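Local coordinates for protein enoyl-CoA hydratase subunit I (Geobacillus kaustophilus, PDB 2PBP) that probably acts as a hydro-lyase of the enoyl-CoA hydratase/isomerase family, adding water across the double bond of enoyl-CoA thioesters in fatty-acid beta-oxidation, at residues A[4-8]-A[19-23]. Residues are numbered along the deposited sequence; the frame is centred on the assembly and turned at random.
Sequences FVSIA and ELARP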
loop_
_atom_site.group_PDB
_atom_site.type_symbol
_atom_site.label_atom_id
_atom_site.label_comp_id
_atom_site.label_asym_id
_atom_site.label_seq_id
_atom_site.Cartn_x
_atom_site.Cartn_y
_atom_site.Cartn_z
ATOM N N PHE A 4 -10.712 22.025 27.401
ATOM C CA PHE A 4 -11.647 21.463 26.384
ATOM C C PHE A 4 -13.034 21.252 26.980
ATOM O O PHE A 4 -13.172 20.804 28.119
ATOM C CB PHE A 4 -11.107 20.134 25.849
ATOM C CG PHE A 4 -9.843 20.272 25.048
ATOM C CD1 PHE A 4 -9.855 20.901 23.806
ATOM C CD2 PHE A 4 -8.639 19.778 25.538
ATOM C CE1 PHE A 4 -8.682 21.035 23.063
ATOM C CE2 PHE A 4 -7.462 19.910 24.803
ATOM C CZ PHE A 4 -7.484 20.539 23.563
ATOM N N VAL A 5 -14.060 21.575 26.202
ATOM C CA VAL A 5 -15.431 21.425 26.661
ATOM C C VAL A 5 -16.233 20.450 25.805
ATOM O O VAL A 5 -17.365 20.112 26.146
ATOM C CB VAL A 5 -16.162 22.786 26.673
ATOM C CG1 VAL A 5 -15.517 23.711 27.687
ATOM C CG2 VAL A 5 -16.121 23.413 25.286
ATOM N N SER A 6 -15.646 19.993 24.701
ATOM C CA SER A 6 -16.336 19.066 23.809
ATOM C C SER A 6 -15.648 17.709 23.684
ATOM O O SER A 6 -16.205 16.782 23.099
ATOM C CB SER A 6 -16.488 19.690 22.420
ATOM O OG SER A 6 -17.192 20.917 22.493
ATOM N N ILE A 7 -14.438 17.597 24.221
ATOM C CA ILE A 7 -13.700 16.340 24.159
ATOM C C ILE A 7 -13.027 16.043 25.490
ATOM O O ILE A 7 -12.925 16.916 26.350
ATOM C CB ILE A 7 -12.619 16.371 23.038
ATOM C CG1 ILE A 7 -11.591 17.476 23.303
ATOM C CG2 ILE A 7 -13.279 16.601 21.686
ATOM C CD1 ILE A 7 -10.446 17.077 24.220
ATOM N N ALA A 8 -12.580 14.802 25.650
ATOM C CA ALA A 8 -11.893 14.371 26.859
ATOM C C ALA A 8 -10.678 13.555 26.435
ATOM O O ALA A 8 -10.812 12.555 25.728
ATOM C CB ALA A 8 -12.819 13.527 27.720
ATOM N N GLU A 19 -11.503 11.220 23.307
ATOM C CA GLU A 19 -12.895 10.805 23.262
ATOM C C GLU A 19 -13.804 12.001 23.020
ATOM O O GLU A 19 -13.820 12.943 23.813
ATOM C CB GLU A 19 -13.267 10.115 24.583
ATOM C CG GLU A 19 -14.755 9.872 24.779
ATOM C CD GLU A 19 -15.069 9.253 26.134
ATOM O OE1 GLU A 19 -14.327 9.532 27.101
ATOM O OE2 GLU A 19 -16.063 8.504 26.235
ATOM N N LEU A 20 -14.540 11.977 21.912
ATOM C CA LEU A 20 -15.473 13.064 21.625
ATOM C C LEU A 20 -16.491 12.962 22.754
ATOM O O LEU A 20 -17.047 11.886 22.994
ATOM C CB LEU A 20 -16.143 12.858 20.263
ATOM C CG LEU A 20 -15.176 12.621 19.096
ATOM C CD1 LEU A 20 -15.936 12.681 17.778
ATOM C CD2 LEU A 20 -14.075 13.667 19.117
ATOM N N ALA A 21 -16.733 14.073 23.442
ATOM C CA ALA A 21 -17.633 14.070 24.590
ATOM C C ALA A 21 -18.918 14.890 24.510
ATOM O O ALA A 21 -19.253 15.615 25.451
ATOM C CB ALA A 21 -16.850 14.473 25.835
ATOM N N ARG A 22 -19.641 14.780 23.398
ATOM C CA ARG A 22 -20.909 15.487 23.251
ATOM C C ARG A 22 -21.970 14.515 22.746
ATOM O O ARG A 22 -22.613 14.752 21.722
ATOM C CB ARG A 22 -20.771 16.678 22.292
ATOM C CG ARG A 22 -20.030 17.876 22.883
ATOM C CD ARG A 22 -20.724 18.411 24.143
ATOM N NE ARG A 22 -22.113 18.801 23.898
ATOM C CZ ARG A 22 -22.491 19.910 23.264
ATOM N NH1 ARG A 22 -21.589 20.765 22.805
ATOM N NH2 ARG A 22 -23.781 20.156 23.077
ATOM N N PRO A 23 -22.171 13.401 23.471
ATOM C CA PRO A 23 -23.159 12.389 23.090
ATOM C C PRO A 23 -24.577 12.944 23.017
ATOM O O PRO A 23 -25.421 12.397 22.316
ATOM C CB PRO A 23 -22.998 11.325 24.174
ATOM C CG PRO A 23 -22.585 12.130 25.365
ATOM C CD PRO A 23 -21.570 13.072 24.777
HETATM O O HOH W 1 -19.089 21.929 24.235
HETATM O O HOH W 2 -11.053 10.344 27.675
#
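Three backbone hydrogen bonds hold the open end of an antiparallel beta hairpin, where strand 7-12 begins and strand 15-20 finishes. Ala8 and Glu19 make a hydrogen-bonded pair, Ala8 N to Glu19 O at 2.9 Å and Glu19 N to Ala8 O at 2.8 Å. Next comes the non-hydrogen-bonded pair Ile7–Leu20, their CA atoms 4.5 Å apart. Just past the strand end, Ala21 N donates to Ser6 O at 2.8 Å.

The apolar contact lies on one face of the sheet: Ile7 CG2 meets Leu20 CD2 at 4.0 Å, and both side chains pack against helix 31-46. Ala8 and Glu19 occupy the other face, where the Glu19 carboxylate forms a salt bridge with Arg58.

Water 1 receives a weak bond from Arg22 NH1 (3.1 Å) and donates to Ser6 OG (2.8 Å) and, weakly, to Val5 O (3.2 Å). Water 2 donates weakly to Ala8 O (3.0 Å) and Glu19 OE1 (3.4 Å).

This hairpin forms the edge of the crotonase-fold sheet, strand 15-20 running beside 52-57. Main-chain bonding thus sets the register, while the charged ends of Glu19 and Arg22, salt-bridged to Arg58 and Asp24, add weak, water-mediated links across the hairpin.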